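Local coordinates for protein bvu-3222 (Bacteroides vulgatus ATCC 8482, PDB 3FYF), which is of unknown function but is probably an exported, periplasmic protein of the DUF4251 family, at the interface of chains A and B. Coordinates in Å, arbitrary orientation; residue numbers count along the deposited sequence, not the author numbering. Chains: chain A/B, Protein bvu-3222.

The interface of chains A and B. Residues chain A 53-54, 64, 161-163; chain B 53, 62, 64.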
loop_
_atom_site.group_PDB
_atom_site.type_symbol
_atom_site.label_atom_id
_atom_site.label_comp_id
_atom_site.label_asym_id
_atom_site.label_seq_id
_atom_site.Cartn_x
_atom_site.Cartn_y
_atom_site.Cartn_z
ATOM N N ASP A 53 -2.098 -2.653 5.652
ATOM C CA ASP A 53 -1.405 -3.653 4.867
ATOM C C ASP A 53 -0.062 -3.103 4.397
ATOM O O ASP A 53 0.946 -3.803 4.412
ATOM C CB ASP A 53 -2.237 -4.053 3.655
ATOM C CG ASP A 53 -1.523 -5.055 2.782
ATOM O OD1 ASP A 53 -1.169 -6.129 3.306
ATOM O OD2 ASP A 53 -1.289 -4.758 1.590
ATOM N N ASN A 54 -0.059 -1.846 3.963
ATOM C CA ASN A 54 1.186 -1.190 3.574
ATOM C C ASN A 54 1.245 0.259 4.003
ATOM O O ASN A 54 0.220 0.884 4.256
ATOM C CB ASN A 54 1.434 -1.306 2.064
ATOM C CG ASN A 54 0.302 -0.751 1.245
ATOM O OD1 ASN A 54 -0.663 -1.455 0.929
ATOM N ND2 ASN A 54 0.421 0.513 0.868
ATOM N N PHE A 64 5.295 -3.091 2.711
ATOM C CA PHE A 64 4.206 -3.954 3.186
ATOM C C PHE A 64 4.488 -4.335 4.635
ATOM O O PHE A 64 5.617 -4.657 4.972
ATOM C CB PHE A 64 4.075 -5.207 2.320
ATOM C CG PHE A 64 3.491 -4.949 0.961
ATOM C CD1 PHE A 64 2.169 -4.555 0.824
ATOM C CD2 PHE A 64 4.262 -5.108 -0.181
ATOM C CE1 PHE A 64 1.630 -4.309 -0.423
ATOM C CE2 PHE A 64 3.721 -4.884 -1.434
ATOM C CZ PHE A 64 2.404 -4.479 -1.557
ATOM N N ASN A 161 -2.379 2.047 3.974
ATOM C CA ASN A 161 -3.401 1.469 3.104
ATOM C C ASN A 161 -3.792 0.100 3.625
ATOM O O ASN A 161 -2.927 -0.735 3.882
ATOM C CB ASN A 161 -2.889 1.345 1.666
ATOM C CG ASN A 161 -2.535 2.689 1.049
ATOM O OD1 ASN A 161 -1.432 2.886 0.533
ATOM N ND2 ASN A 161 -3.461 3.614 1.109
ATOM N N GLY A 162 -5.090 -0.122 3.781
ATOM C CA GLY A 162 -5.576 -1.384 4.305
ATOM C C GLY A 162 -7.080 -1.421 4.414
ATOM O O GLY A 162 -7.783 -0.854 3.580
ATOM N N TYR A 163 -7.566 -2.074 5.466
ATOM C CA TYR A 163 -8.992 -2.355 5.622
ATOM C C TYR A 163 -9.573 -1.697 6.861
ATOM O O TYR A 163 -8.980 -1.737 7.925
ATOM C CB TYR A 163 -9.230 -3.870 5.643
ATOM C CG TYR A 163 -8.899 -4.522 4.327
ATOM C CD1 TYR A 163 -9.846 -4.585 3.309
ATOM C CD2 TYR A 163 -7.635 -5.057 4.086
ATOM C CE1 TYR A 163 -9.552 -5.167 2.095
ATOM C CE2 TYR A 163 -7.332 -5.641 2.861
ATOM C CZ TYR A 163 -8.300 -5.690 1.875
ATOM O OH TYR A 163 -8.024 -6.268 0.659
ATOM N N ASP B 53 0.089 -4.537 -6.527
ATOM C CA ASP B 53 -0.783 -5.042 -5.485
ATOM C C ASP B 53 -1.922 -4.056 -5.215
ATOM O O ASP B 53 -3.078 -4.456 -5.055
ATOM C CB ASP B 53 0.020 -5.274 -4.214
ATOM C CG ASP B 53 -0.852 -5.654 -3.046
ATOM O OD1 ASP B 53 -1.415 -6.772 -3.062
ATOM O OD2 ASP B 53 -0.980 -4.830 -2.117
ATOM N N MET B 62 -7.592 4.451 -2.702
ATOM C CA MET B 62 -6.762 3.279 -2.942
ATOM C C MET B 62 -7.610 2.021 -3.113
ATOM O O MET B 62 -8.592 1.818 -2.399
ATOM C CB MET B 62 -5.762 3.087 -1.800
ATOM C CG MET B 62 -6.213 2.097 -0.739
ATOM S SD MET B 62 -5.723 0.403 -1.115
ATOM C CE MET B 62 -6.671 -0.503 0.106
ATOM N N PHE B 64 -7.094 -2.296 -3.749
ATOM C CA PHE B 64 -6.295 -3.511 -3.944
ATOM C C PHE B 64 -6.666 -4.143 -5.271
ATOM O O PHE B 64 -7.812 -4.068 -5.712
ATOM C CB PHE B 64 -6.455 -4.500 -2.784
ATOM C CG PHE B 64 -5.696 -4.098 -1.567
ATOM C CD1 PHE B 64 -4.308 -4.131 -1.562
ATOM C CD2 PHE B 64 -6.352 -3.633 -0.445
ATOM C CE1 PHE B 64 -3.599 -3.731 -0.455
ATOM C CE2 PHE B 64 -5.637 -3.236 0.674
ATOM C CZ PHE B 64 -4.260 -3.282 0.663
#
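In B:Phe64 the ring carbon CG stands anti to the carbonyl carbon (chi1 -76°), which swings the phenyl off strand 62-64 into chain A, while A:Asp53 holds its CG anti to the backbone N (chi1 178°) and turns its carboxylate to meet it. The site belongs to a two-fold symmetric contact between two copies of a DUF4251-family protein; whether this pairing is the biological dimer, the structure alone does not show. B:Phe64 loses the most surface in the patch, 71 Å² hidden by chain A. A:Asp53 crosses it obliquely, its carboxylate oxygen OD2 lying 3.3 Å from CE1 of the ring, and its methylene CB packs against CZ at 3.7 Å. Carboxylate and ring planes are 72° apart. An acidic oxygen suits this place because aromatic C-H groups carry slight positive charge, so the approach is probably mildly favourable. The symmetry repeats the pair with the chains exchanged: B:Asp53 OD2 sits 3.2 Å from CE1 of A:Phe64.

Below the CD2-CE2 side of the B:Phe64 ring, on the face away from B:Met62, A:Tyr163 comes tip to tip, its phenol oxygen OH 3.3 Å from CD2. The long aromatic side chain reaches across from strand 163-166, and its ring carbon CE2 meets CE2 of B:Phe64 at 3.7 Å. B:Met62 supports the phenyl from within its own chain, SD lying 4.0 Å above one face, toward the rim. Bent at chi2, this flexible thioether also slides past A:Asn161 in the opposite direction, with CG 3.6 Å from the amide ND2. Its methyl CE settles near the peptide of A:Gly162, where the absence of a side chain probably lets it approach the backbone.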